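Local structure of ABC transporter, ATP binding protein (Sulfolobus solfataricus, 1OXX) at residues L161-E166 with T193-S198; E32-L37 with A208-V213; I50-D55 with M86-W91; V19-V24 with K44-R49. The protein couples ATP binding and hydrolysis to glucose uptake, as the ATPase subunit of an archaeal ABC sugar transporter. The protein carries 1 engineered substitution. All blocks are in the same frame, centred on the assembly; numbering follows the deposited sequence.

Contact 1. Residues L161-E166 with T193-S198; sequences LLLLDE and TLLVVS
Leu161-Glu166 and Thr193-Ser198 lie parallel and in step, and their side chains fit together in pairs on both faces of the sheet. On the face of Leu161, Leu163 and Asp165, Leu161 carries CG anti to its backbone N (chi1 173°), and CD1 beyond it leans over the neighbouring strand, 3.5 Å from Thr193 O and 3.8 Å from Thr193 CG2. Leu163 CD2 then nestles against Leu195, 3.9 Å from its CB and almost as near its CD2. Further along, Val197 CG2 is pressed against the Asp165 carboxylate, 3.5 Å from OD1, while Asp165 OD2 is hydrogen-bonded to Thr45. On the other face Leu164 CB rests on Val196 CG2 at 4.0 Å; Val183 of helix 176-190 touches Leu164 and Leu194. Five backbone hydrogen bonds close the seam, the last a straight one from Glu166 N to Val197 O (3.1 Å, 177°). Beyond it the Glu166 side chain, inferred to bind ATP, bends back until OE2 stands 3.5 Å from Ser198 CA; OE2 is hydrogen-bonded to His199 ND1 and OE1 to Ser169 OG. These are the two strands of a beta-alpha-beta unit whose helix is 176-190, and the leucine run ending in Asp165-Glu166 is the Walker B strand of an ABC ATPase.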
loop_
_atom_site.group_PDB
_atom_site.type_symbol
_atom_site.label_atom_id
_atom_site.label_comp_id
_atom_site.label_asym_id
_atom_site.label_seq_id
_atom_site.Cartn_x
_atom_site.Cartn_y
_atom_site.Cartn_z
ATOM N N LEU A 161 11.468 -14.454 5.923
ATOM C CA LEU A 161 10.386 -13.682 5.336
ATOM C C LEU A 161 9.704 -12.875 6.427
ATOM O O LEU A 161 9.344 -13.406 7.474
ATOM C CB LEU A 161 9.380 -14.637 4.705
ATOM C CG LEU A 161 8.075 -14.059 4.165
ATOM C CD1 LEU A 161 8.353 -13.040 3.045
ATOM C CD2 LEU A 161 7.157 -15.189 3.676
ATOM N N LEU A 162 9.557 -11.582 6.187
ATOM C CA LEU A 162 8.859 -10.705 7.106
ATOM C C LEU A 162 7.558 -10.282 6.429
ATOM O O LEU A 162 7.586 -9.740 5.337
ATOM C CB LEU A 162 9.703 -9.479 7.416
ATOM C CG LEU A 162 9.110 -8.484 8.422
ATOM C CD1 LEU A 162 8.844 -9.152 9.772
ATOM C CD2 LEU A 162 10.056 -7.281 8.580
ATOM N N LEU A 163 6.443 -10.537 7.097
ATOM C CA LEU A 163 5.106 -10.254 6.576
ATOM C C LEU A 163 4.481 -9.133 7.401
ATOM O O LEU A 163 4.377 -9.249 8.613
ATOM C CB LEU A 163 4.220 -11.482 6.692
ATOM C CG LEU A 163 4.695 -12.751 6.008
ATOM C CD1 LEU A 163 3.731 -13.943 6.207
ATOM C CD2 LEU A 163 4.861 -12.485 4.517
ATOM N N LEU A 164 4.038 -8.082 6.727
ATOM C CA LEU A 164 3.460 -6.904 7.365
ATOM C C LEU A 164 2.067 -6.664 6.796
ATOM O O LEU A 164 1.891 -6.540 5.593
ATOM C CB LEU A 164 4.323 -5.681 7.098
ATOM C CG LEU A 164 5.803 -5.764 7.470
ATOM C CD1 LEU A 164 6.542 -4.525 6.958
ATOM C CD2 LEU A 164 6.008 -5.943 8.966
ATOM N N ASP A 165 1.082 -6.623 7.675
ATOM C CA ASP A 165 -0.295 -6.354 7.294
ATOM C C ASP A 165 -0.744 -5.128 8.085
ATOM O O ASP A 165 -0.939 -5.209 9.301
ATOM C CB ASP A 165 -1.181 -7.553 7.624
ATOM C CG ASP A 165 -2.608 -7.397 7.116
ATOM O OD1 ASP A 165 -3.044 -6.255 6.850
ATOM O OD2 ASP A 165 -3.358 -8.388 6.955
ATOM N N GLU A 166 -0.891 -3.990 7.398
ATOM C CA GLU A 166 -1.285 -2.738 8.047
ATOM C C GLU A 166 -0.416 -2.481 9.259
ATOM O O GLU A 166 -0.916 -2.167 10.340
ATOM C CB GLU A 166 -2.745 -2.799 8.507
ATOM C CG GLU A 166 -3.760 -2.827 7.395
ATOM C CD GLU A 166 -3.941 -1.476 6.733
ATOM O OE1 GLU A 166 -3.756 -0.450 7.422
ATOM O OE2 GLU A 166 -4.273 -1.445 5.532
ATOM N N THR A 193 13.238 -11.520 2.661
ATOM C CA THR A 193 12.181 -11.200 1.733
ATOM C C THR A 193 11.123 -10.490 2.573
ATOM O O THR A 193 10.902 -10.815 3.752
ATOM C CB THR A 193 11.648 -12.481 1.125
ATOM O OG1 THR A 193 12.706 -13.156 0.422
ATOM C CG2 THR A 193 10.549 -12.205 0.063
ATOM N N LEU A 194 10.431 -9.535 1.970
ATOM C CA LEU A 194 9.461 -8.761 2.718
ATOM C C LEU A 194 8.200 -8.603 1.890
ATOM O O LEU A 194 8.275 -8.279 0.701
ATOM C CB LEU A 194 10.041 -7.390 3.045
ATOM C CG LEU A 194 9.113 -6.478 3.841
ATOM C CD1 LEU A 194 9.882 -5.434 4.611
ATOM C CD2 LEU A 194 8.106 -5.834 2.910
ATOM N N LEU A 195 7.043 -8.811 2.510
ATOM C CA LEU A 195 5.770 -8.616 1.846
ATOM C C LEU A 195 4.949 -7.708 2.754
ATOM O O LEU A 195 4.739 -8.019 3.935
ATOM C CB LEU A 195 5.018 -9.926 1.632
ATOM C CG LEU A 195 3.599 -9.842 1.053
ATOM C CD1 LEU A 195 3.596 -9.294 -0.351
ATOM C CD2 LEU A 195 2.911 -11.209 1.087
ATOM N N VAL A 196 4.475 -6.605 2.196
ATOM C CA VAL A 196 3.656 -5.662 2.953
ATOM C C VAL A 196 2.350 -5.472 2.216
ATOM O O VAL A 196 2.340 -5.288 0.996
ATOM C CB VAL A 196 4.370 -4.321 3.160
ATOM C CG1 VAL A 196 4.748 -3.705 1.836
ATOM C CG2 VAL A 196 3.486 -3.338 3.961
ATOM N N VAL A 197 1.245 -5.556 2.944
ATOM C CA VAL A 197 -0.055 -5.256 2.367
ATOM C C VAL A 197 -0.636 -4.088 3.143
ATOM O O VAL A 197 -0.510 -4.012 4.370
ATOM C CB VAL A 197 -1.027 -6.456 2.346
ATOM C CG1 VAL A 197 -0.355 -7.678 1.752
ATOM C CG2 VAL A 197 -1.554 -6.752 3.729
ATOM N N SER A 198 -1.281 -3.158 2.434
ATOM C CA SER A 198 -1.811 -1.968 3.068
ATOM C C SER A 198 -2.826 -1.284 2.170
ATOM O O SER A 198 -2.843 -1.532 0.965
ATOM C CB SER A 198 -0.682 -0.966 3.358
ATOM O OG SER A 198 -1.130 0.175 4.064
#

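Contact 2. Residues E32-L37 with A208-V213; sequences ERFGIL and ADRVGV
In the core sheet of this ABC ATPase, strand 33-37, which leads into the P-loop, pairs in parallel with strand 210-215. Gly35 N gives a hydrogen bond to Arg210 O (2.9 Å), Gly212 N one to Gly35 O, and Leu37 N one to Gly212 O. At the start of the pair, Arg33 O takes two backbone donors, Asp209 N at 2.8 Å and, weakly, Arg210 N.

The charged side chains gather at this end. Arg210 grips Glu32 side-on: NE meets OE2 at 2.8 Å and NH2 meets OE1 at 3.0 Å, each on the syn side of its oxygen, with the guanidinium and carboxylate planes only 16° apart. Asn27 O takes a further bond from Arg210 NH2, which helps to fix the rotation of the group. Phe34 lies against the same guanidinium, steeply turned (73° between planes), its CE1 3.6 Å above the centre of that flat group. One face of the Phe34 ring is in turn covered by Arg210 O, offset toward the rim. A water bridges Arg33 N and Asp209 OD2. Arg33 NH2 and Asp209 OD1 form a salt bridge at 2.7 Å whose hydrogen bond is weak (127°), and since Arg33 is modelled in two conformers the pair remains doubtful.

Inward the contact turns apolar. The Ala208 methyl packs against the bare backbone of Gly35, CB to N 3.7 Å, where a beta carbon would come about 3.0 Å from Ala208 CB, too close. Ile204 of helix 201-207 covers Leu37 and Val211. Strand 33-37 leads straight into the Walker A loop, the nucleotide-binding turn of the ABC ATPase fold.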
loop_
_atom_site.group_PDB
_atom_site.type_symbol
_atom_site.label_atom_id
_atom_site.label_comp_id
_atom_site.label_asym_id
_atom_site.label_seq_id
_atom_site.Cartn_x
_atom_site.Cartn_y
_atom_site.Cartn_z
ATOM N N GLU A 32 13.469 -9.715 -1.949
ATOM C CA GLU A 32 12.677 -8.656 -2.559
ATOM C C GLU A 32 11.709 -8.021 -1.561
ATOM O O GLU A 32 11.223 -8.684 -0.663
ATOM C CB GLU A 32 11.925 -9.193 -3.782
ATOM C CG GLU A 32 11.163 -8.115 -4.555
ATOM C CD GLU A 32 10.580 -8.603 -5.872
ATOM O OE1 GLU A 32 10.270 -9.799 -5.992
ATOM O OE2 GLU A 32 10.426 -7.774 -6.805
ATOM N N ARG A 33 11.479 -6.714 -1.718
ATOM C CA ARG A 33 10.491 -5.968 -0.965
ATOM C C ARG A 33 9.284 -5.818 -1.886
ATOM O O ARG A 33 9.313 -5.038 -2.850
ATOM C CB ARG A 33 11.050 -4.604 -0.553
ATOM C CG ARG A 33 12.263 -4.696 0.369
ATOM C CD ARG A 33 12.887 -3.352 0.727
ATOM N NE ARG A 33 12.504 -2.287 -0.196
ATOM C CZ ARG A 33 12.848 -1.012 -0.050
ATOM N NH1 ARG A 33 13.603 -0.636 0.974
ATOM N NH2 ARG A 33 12.440 -0.109 -0.931
ATOM N N PHE A 34 8.266 -6.622 -1.621
ATOM C CA PHE A 34 7.066 -6.676 -2.427
ATOM C C PHE A 34 5.870 -6.153 -1.665
ATOM O O PHE A 34 5.681 -6.462 -0.498
ATOM C CB PHE A 34 6.792 -8.106 -2.886
ATOM C CG PHE A 34 5.831 -8.204 -4.021
ATOM C CD1 PHE A 34 6.281 -8.143 -5.326
ATOM C CD2 PHE A 34 4.484 -8.367 -3.805
ATOM C CE1 PHE A 34 5.412 -8.230 -6.366
ATOM C CE2 PHE A 34 3.600 -8.443 -4.864
ATOM C CZ PHE A 34 4.075 -8.379 -6.141
ATOM N N GLY A 35 5.064 -5.354 -2.331
ATOM C CA GLY A 35 3.850 -4.859 -1.722
ATOM C C GLY A 35 2.586 -5.250 -2.468
ATOM O O GLY A 35 2.615 -5.542 -3.661
ATOM N N ILE A 36 1.471 -5.263 -1.743
ATOM C CA ILE A 36 0.160 -5.440 -2.338
ATOM C C ILE A 36 -0.739 -4.269 -1.910
ATOM O O ILE A 36 -0.831 -3.945 -0.706
ATOM C CB ILE A 36 -0.487 -6.787 -1.905
ATOM C CG1 ILE A 36 0.332 -8.003 -2.372
ATOM C CG2 ILE A 36 -1.876 -6.885 -2.436
ATOM C CD1 ILE A 36 0.158 -8.335 -3.825
ATOM N N LEU A 37 -1.357 -3.626 -2.898
ATOM C CA LEU A 37 -2.341 -2.569 -2.718
ATOM C C LEU A 37 -3.684 -3.056 -3.255
ATOM O O LEU A 37 -3.703 -3.833 -4.206
ATOM C CB LEU A 37 -1.968 -1.335 -3.541
ATOM C CG LEU A 37 -0.801 -0.511 -2.986
ATOM C CD1 LEU A 37 -0.344 0.544 -3.999
ATOM C CD2 LEU A 37 -1.099 0.131 -1.635
ATOM N N ALA A 208 8.200 -0.793 -0.479
ATOM C CA ALA A 208 8.148 -1.787 -1.535
ATOM C C ALA A 208 8.875 -1.371 -2.796
ATOM O O ALA A 208 8.779 -0.219 -3.215
ATOM C CB ALA A 208 6.690 -2.092 -1.853
ATOM N N ASP A 209 9.596 -2.301 -3.409
ATOM C CA ASP A 209 10.240 -2.013 -4.690
ATOM C C ASP A 209 9.433 -2.473 -5.896
ATOM O O ASP A 209 9.639 -1.996 -7.027
ATOM C CB ASP A 209 11.623 -2.622 -4.728
ATOM C CG ASP A 209 12.550 -1.959 -3.763
ATOM O OD1 ASP A 209 12.463 -0.716 -3.595
ATOM O OD2 ASP A 209 13.380 -2.593 -3.099
ATOM N N ARG A 210 8.531 -3.412 -5.672
ATOM C CA ARG A 210 7.635 -3.896 -6.691
ATOM C C ARG A 210 6.312 -4.103 -5.980
ATOM O O ARG A 210 6.297 -4.544 -4.820
ATOM C CB ARG A 210 8.150 -5.188 -7.344
ATOM C CG ARG A 210 7.388 -5.613 -8.569
ATOM C CD ARG A 210 8.094 -6.673 -9.457
ATOM N NE ARG A 210 8.408 -7.887 -8.706
ATOM C CZ ARG A 210 7.911 -9.097 -8.948
ATOM N NH1 ARG A 210 7.099 -9.334 -9.974
ATOM N NH2 ARG A 210 8.249 -10.093 -8.143
ATOM N N VAL A 211 5.219 -3.745 -6.645
ATOM C CA VAL A 211 3.899 -3.828 -6.049
ATOM C C VAL A 211 2.895 -4.423 -7.003
ATOM O O VAL A 211 2.931 -4.173 -8.211
ATOM C CB VAL A 211 3.360 -2.432 -5.687
ATOM C CG1 VAL A 211 3.905 -1.222 -6.491
ATOM C CG2 VAL A 211 1.959 -2.394 -5.026
ATOM N N GLY A 212 2.013 -5.248 -6.450
ATOM C CA GLY A 212 0.897 -5.769 -7.188
ATOM C C GLY A 212 -0.372 -5.128 -6.660
ATOM O O GLY A 212 -0.507 -4.839 -5.458
ATOM N N VAL A 213 -1.300 -4.870 -7.563
ATOM C CA VAL A 213 -2.561 -4.277 -7.185
ATOM C C VAL A 213 -3.687 -5.278 -7.370
ATOM O O VAL A 213 -3.879 -5.836 -8.458
ATOM C CB VAL A 213 -2.841 -3.036 -8.024
ATOM C CG1 VAL A 213 -4.121 -2.382 -7.572
ATOM C CG2 VAL A 213 -1.668 -2.081 -7.914
HETATM O O HOH W 1 13.522 -5.183 -3.320
#

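Contact 3. Residues I50-D55 with M86-W91; sequences IIAGLD and MVFQTW
Ala52 and Leu54 meet Met86 and Phe88 where a Schellman motif ends helix 41-52, the helix that follows the P-loop, beside the edge strand of the core sheet. The first shell is made of carbon and sulphur. Met86 SD touches both residues of the helix end, 4.0 Å from Ala52 CB and 4.1 Å from Leu54 CD1. The same Leu54 CD1 approaches Phe88 CE2 at 4.1 Å, and both it and Ala52 CB come at the edge of the ring, near its plane, so that the rim of Phe88 faces the helix end. The Leu54 and Phe88 side chains run past one another head to tail.

In the next layer, Met86 CB stands over the centre of the Phe88 ring, 3.9 Å above it, and the ring also touches Asp165. Leu163 of the neighbouring strand supports Ala52 from the sheet. Past Phe88 the chain makes a type I turn that holds Gln89, a residue inferred to bind ATP; it is closed by Trp91 N bonding to Phe88 O at 2.8 Å. On the helix side, Gly53 has positive phi (98°), which turns the chain and brings Leu54 N back to Arg49 O, at 2.9 Å.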
loop_
_atom_site.group_PDB
_atom_site.type_symbol
_atom_site.label_atom_id
_atom_site.label_comp_id
_atom_site.label_asym_id
_atom_site.label_seq_id
_atom_site.Cartn_x
_atom_site.Cartn_y
_atom_site.Cartn_z
ATOM N N ILE A 50 -2.619 -16.620 3.607
ATOM C CA ILE A 50 -2.175 -17.764 2.822
ATOM C C ILE A 50 -0.649 -17.810 2.784
ATOM O O ILE A 50 -0.045 -18.886 2.920
ATOM C CB ILE A 50 -2.808 -17.735 1.427
ATOM C CG1 ILE A 50 -4.269 -18.143 1.545
ATOM C CG2 ILE A 50 -2.084 -18.664 0.481
ATOM C CD1 ILE A 50 -5.073 -18.008 0.270
ATOM N N ILE A 51 0.003 -16.667 2.583
ATOM C CA ILE A 51 1.472 -16.670 2.624
ATOM C C ILE A 51 1.969 -17.094 4.016
ATOM O O ILE A 51 2.960 -17.808 4.117
ATOM C CB ILE A 51 2.057 -15.289 2.231
ATOM C CG1 ILE A 51 1.527 -14.819 0.878
ATOM C CG2 ILE A 51 3.573 -15.338 2.240
ATOM C CD1 ILE A 51 1.783 -15.771 -0.265
ATOM N N ALA A 52 1.279 -16.671 5.071
ATOM C CA ALA A 52 1.711 -17.011 6.432
ATOM C C ALA A 52 1.466 -18.470 6.776
ATOM O O ALA A 52 2.176 -19.053 7.589
ATOM C CB ALA A 52 1.019 -16.123 7.443
ATOM N N GLY A 53 0.460 -19.070 6.159
ATOM C CA GLY A 53 0.108 -20.443 6.463
ATOM C C GLY A 53 -1.046 -20.514 7.457
ATOM O O GLY A 53 -1.361 -21.586 7.974
ATOM N N LEU A 54 -1.677 -19.377 7.720
ATOM C CA LEU A 54 -2.849 -19.310 8.605
ATOM C C LEU A 54 -4.117 -19.695 7.841
ATOM O O LEU A 54 -5.180 -19.943 8.428
ATOM C CB LEU A 54 -2.980 -17.914 9.217
ATOM C CG LEU A 54 -1.816 -17.532 10.139
ATOM C CD1 LEU A 54 -1.856 -16.065 10.491
ATOM C CD2 LEU A 54 -1.845 -18.395 11.398
ATOM N N ASP A 55 -3.997 -19.712 6.520
ATOM C CA ASP A 55 -5.053 -20.169 5.640
ATOM C C ASP A 55 -4.375 -20.842 4.451
ATOM O O ASP A 55 -3.144 -20.840 4.352
ATOM C CB ASP A 55 -5.936 -19.008 5.198
ATOM C CG ASP A 55 -7.309 -19.460 4.712
ATOM O OD1 ASP A 55 -7.542 -20.684 4.537
ATOM O OD2 ASP A 55 -8.221 -18.646 4.483
ATOM N N MET A 86 5.796 -12.199 11.602
ATOM C CA MET A 86 4.552 -11.503 11.294
ATOM C C MET A 86 4.368 -10.247 12.139
ATOM O O MET A 86 4.474 -10.311 13.366
ATOM C CB MET A 86 3.363 -12.435 11.538
ATOM C CG MET A 86 3.276 -13.604 10.573
ATOM S SD MET A 86 2.039 -14.830 11.044
ATOM C CE MET A 86 2.854 -15.589 12.438
ATOM N N VAL A 87 4.072 -9.131 11.483
ATOM C CA VAL A 87 3.712 -7.881 12.152
ATOM C C VAL A 87 2.358 -7.556 11.570
ATOM O O VAL A 87 2.275 -7.014 10.468
ATOM C CB VAL A 87 4.655 -6.744 11.845
ATOM C CG1 VAL A 87 4.172 -5.486 12.536
ATOM C CG2 VAL A 87 6.065 -7.100 12.289
ATOM N N PHE A 88 1.316 -7.915 12.295
ATOM C CA PHE A 88 -0.049 -7.786 11.801
ATOM C C PHE A 88 -0.806 -6.906 12.762
ATOM O O PHE A 88 -0.774 -7.133 13.967
ATOM C CB PHE A 88 -0.755 -9.143 11.760
ATOM C CG PHE A 88 -0.251 -10.111 10.712
ATOM C CD1 PHE A 88 0.667 -9.744 9.748
ATOM C CD2 PHE A 88 -0.730 -11.413 10.705
ATOM C CE1 PHE A 88 1.084 -10.649 8.800
ATOM C CE2 PHE A 88 -0.307 -12.320 9.757
ATOM C CZ PHE A 88 0.590 -11.935 8.803
ATOM N N GLN A 89 -1.533 -5.937 12.231
ATOM C CA GLN A 89 -2.303 -5.040 13.081
ATOM C C GLN A 89 -3.207 -5.846 14.018
ATOM O O GLN A 89 -3.411 -5.467 15.174
ATOM C CB GLN A 89 -3.123 -4.066 12.235
ATOM C CG GLN A 89 -3.899 -3.058 13.082
ATOM C CD GLN A 89 -4.535 -1.943 12.271
ATOM O OE1 GLN A 89 -4.409 -0.768 12.623
ATOM N NE2 GLN A 89 -5.226 -2.304 11.194
ATOM N N THR A 90 -3.715 -6.974 13.526
ATOM C CA THR A 90 -4.622 -7.828 14.291
ATOM C C THR A 90 -3.934 -8.795 15.254
ATOM O O THR A 90 -4.618 -9.531 15.972
ATOM C CB THR A 90 -5.499 -8.649 13.335
ATOM O OG1 THR A 90 -4.670 -9.362 12.412
ATOM C CG2 THR A 90 -6.340 -7.735 12.451
ATOM N N TRP A 91 -2.602 -8.831 15.243
ATOM C CA TRP A 91 -1.861 -9.676 16.185
ATOM C C TRP A 91 -1.247 -8.786 17.257
ATOM O O TRP A 91 -0.130 -8.306 17.118
ATOM C CB TRP A 91 -0.751 -10.468 15.493
ATOM C CG TRP A 91 -0.077 -11.451 16.407
ATOM C CD1 TRP A 91 -0.604 -12.007 17.539
ATOM C CD2 TRP A 91 1.235 -12.002 16.266
ATOM N NE1 TRP A 91 0.292 -12.880 18.103
ATOM C CE2 TRP A 91 1.436 -12.893 17.345
ATOM C CE3 TRP A 91 2.268 -11.837 15.335
ATOM C CZ2 TRP A 91 2.622 -13.611 17.519
ATOM C CZ3 TRP A 91 3.439 -12.548 15.507
ATOM C CH2 TRP A 91 3.611 -13.428 16.590
#

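Contact 4. Residues V19-V24 with K44-R49; sequences VALDNV and KTTFMR
Ala20 and Leu21 pass Thr46 and Phe47, Ala20 CA lying 7.4 Å from Thr46 CA, on a strand that turns corners at Ala20 and Asn23, where a classic and a G1 beta bulge set it against strand 4-13. Leu21 and Phe47 carry most of the contact. Leu21 CG is anti to the carbonyl carbon (chi1 -61°), and CD1 beyond it rests on the backbone of the helix, 3.9 Å from Phe47 CA, with Phe47 CB at 4.1 Å; the methyl lies at the edge of the Phe47 ring, near its plane. Thr46 adds CG2, which lies 4.2 Å from Leu21 CD1 and 4.4 Å from Ala20 CB, whereas its OG1 bonds to Ala42 O within the helix. Further along the strand, Val24 CG1 reaches Phe47 CE1 at 4.2 Å. The same ring touches Leu195 of the core sheet, so Phe47 spans from the antiparallel sheet to the sheet that carries the nucleotide site.

Lys44, Thr45 and Thr46 are all inferred to bind ATP; Lys44 NZ bonds to Gly38 O, Thr45 OG1 to Asp165 OD2. The side-chain groups that meet are apolar, which implies that the P-loop helix is seated on the antiparallel sheet by the fit of methyls, ring and helix backbone rather than by directed polar bonds.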
loop_
_atom_site.group_PDB
_atom_site.type_symbol
_atom_site.label_atom_id
_atom_site.label_comp_id
_atom_site.label_asym_id
_atom_site.label_seq_id
_atom_site.Cartn_x
_atom_site.Cartn_y
_atom_site.Cartn_z
ATOM N N VAL A 19 -15.505 -15.145 -4.077
ATOM C CA VAL A 19 -14.180 -15.458 -4.591
ATOM C C VAL A 19 -13.248 -14.337 -4.160
ATOM O O VAL A 19 -13.233 -13.257 -4.754
ATOM C CB VAL A 19 -14.187 -15.622 -6.108
ATOM C CG1 VAL A 19 -12.781 -15.922 -6.606
ATOM C CG2 VAL A 19 -15.150 -16.733 -6.515
ATOM N N ALA A 20 -12.503 -14.597 -3.097
ATOM C CA ALA A 20 -11.645 -13.581 -2.502
ATOM C C ALA A 20 -10.367 -13.361 -3.302
ATOM O O ALA A 20 -9.844 -12.240 -3.372
ATOM C CB ALA A 20 -11.308 -13.970 -1.073
ATOM N N LEU A 21 -9.842 -14.447 -3.860
ATOM C CA LEU A 21 -8.678 -14.398 -4.731
ATOM C C LEU A 21 -8.949 -15.283 -5.931
ATOM O O LEU A 21 -9.403 -16.429 -5.782
ATOM C CB LEU A 21 -7.416 -14.883 -4.015
ATOM C CG LEU A 21 -6.967 -14.111 -2.786
ATOM C CD1 LEU A 21 -5.873 -14.899 -2.096
ATOM C CD2 LEU A 21 -6.493 -12.727 -3.163
ATOM N N ASP A 22 -8.629 -14.755 -7.107
ATOM C CA ASP A 22 -8.914 -15.423 -8.369
ATOM C C ASP A 22 -7.653 -15.592 -9.226
ATOM O O ASP A 22 -7.188 -14.641 -9.855
ATOM C CB ASP A 22 -9.974 -14.631 -9.139
ATOM C CG ASP A 22 -10.466 -15.356 -10.350
ATOM O OD1 ASP A 22 -11.489 -14.919 -10.921
ATOM O OD2 ASP A 22 -9.902 -16.359 -10.813
ATOM N N ASN A 23 -7.086 -16.799 -9.212
ATOM C CA ASN A 23 -5.926 -17.157 -10.034
ATOM C C ASN A 23 -4.760 -16.172 -9.973
ATOM O O ASN A 23 -4.315 -15.632 -10.991
ATOM C CB ASN A 23 -6.345 -17.379 -11.477
ATOM C CG ASN A 23 -5.653 -18.566 -12.087
ATOM O OD1 ASN A 23 -6.001 -19.709 -11.793
ATOM N ND2 ASN A 23 -4.652 -18.310 -12.924
ATOM N N VAL A 24 -4.274 -15.962 -8.764
ATOM C CA VAL A 24 -3.175 -15.039 -8.536
ATOM C C VAL A 24 -1.841 -15.715 -8.813
ATOM O O VAL A 24 -1.559 -16.802 -8.305
ATOM C CB VAL A 24 -3.199 -14.495 -7.110
ATOM C CG1 VAL A 24 -1.981 -13.631 -6.847
ATOM C CG2 VAL A 24 -4.472 -13.715 -6.854
ATOM N N LYS A 44 -6.817 -8.711 0.728
ATOM C CA LYS A 44 -5.386 -8.571 0.939
ATOM C C LYS A 44 -4.958 -9.379 2.155
ATOM O O LYS A 44 -3.905 -10.002 2.134
ATOM C CB LYS A 44 -5.012 -7.107 1.146
ATOM C CG LYS A 44 -5.157 -6.240 -0.084
ATOM C CD LYS A 44 -4.777 -4.781 0.224
ATOM C CE LYS A 44 -5.829 -4.102 1.105
ATOM N NZ LYS A 44 -5.739 -2.610 1.063
ATOM N N THR A 45 -5.747 -9.342 3.224
ATOM C CA THR A 45 -5.419 -10.096 4.421
ATOM C C THR A 45 -5.544 -11.585 4.133
ATOM O O THR A 45 -4.755 -12.380 4.657
ATOM C CB THR A 45 -6.328 -9.663 5.591
ATOM O OG1 THR A 45 -5.894 -8.381 6.058
ATOM C CG2 THR A 45 -6.198 -10.601 6.783
ATOM N N THR A 46 -6.516 -11.962 3.305
ATOM C CA THR A 46 -6.634 -13.365 2.915
ATOM C C THR A 46 -5.342 -13.805 2.229
ATOM O O THR A 46 -4.782 -14.853 2.541
ATOM C CB THR A 46 -7.828 -13.566 2.010
ATOM O OG1 THR A 46 -9.026 -13.344 2.771
ATOM C CG2 THR A 46 -7.929 -15.028 1.525
ATOM N N PHE A 47 -4.863 -13.007 1.289
ATOM C CA PHE A 47 -3.599 -13.309 0.628
ATOM C C PHE A 47 -2.482 -13.446 1.653
ATOM O O PHE A 47 -1.711 -14.399 1.636
ATOM C CB PHE A 47 -3.238 -12.205 -0.372
ATOM C CG PHE A 47 -1.955 -12.450 -1.121
ATOM C CD1 PHE A 47 -1.908 -13.350 -2.169
ATOM C CD2 PHE A 47 -0.799 -11.775 -0.784
ATOM C CE1 PHE A 47 -0.721 -13.575 -2.865
ATOM C CE2 PHE A 47 0.379 -11.996 -1.482
ATOM C CZ PHE A 47 0.416 -12.897 -2.517
ATOM N N MET A 48 -2.413 -12.504 2.579
ATOM C CA MET A 48 -1.348 -12.542 3.550
ATOM C C MET A 48 -1.423 -13.781 4.436
ATOM O O MET A 48 -0.402 -14.378 4.804
ATOM C CB MET A 48 -1.392 -11.280 4.408
ATOM C CG MET A 48 -0.230 -11.232 5.402
ATOM S SD MET A 48 0.707 -9.706 5.512
ATOM C CE MET A 48 1.848 -9.952 4.191
ATOM N N ARG A 49 -2.644 -14.150 4.815
ATOM C CA ARG A 49 -2.846 -15.317 5.656
ATOM C C ARG A 49 -2.418 -16.590 4.922
ATOM O O ARG A 49 -1.912 -17.524 5.538
ATOM C CB ARG A 49 -4.309 -15.408 6.103
ATOM C CG ARG A 49 -4.651 -14.427 7.202
ATOM C CD ARG A 49 -6.115 -14.383 7.576
ATOM N NE ARG A 49 -6.584 -15.573 8.272
ATOM C CZ ARG A 49 -6.396 -15.797 9.563
ATOM N NH1 ARG A 49 -5.755 -14.914 10.303
ATOM N NH2 ARG A 49 -6.872 -16.904 10.120
#

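Contacts 1 and 2 are both buried pairings in one sheet and share a border: strands 193-198 and 33-37 are neighbours, joined by Phe34 N to Leu194 O and Ile36 N to Val196 O. Contact 4 is buried like them; contact 3 alone is partly buried and reaches the sheet's outer strand 84-88, which lies next to 161-165. Contacts 3 and 4 use successive parts of helix 41-52, contact 4 toward the antiparallel sheet. Chemistry follows place: backbone bonds dominate the two strand pairs, with ion pairs added at the more open end of contact 2, while both helix contacts are apolar. Thr45 to Asp165 ties contact 4 to contact 1, bringing P-loop and Walker B together.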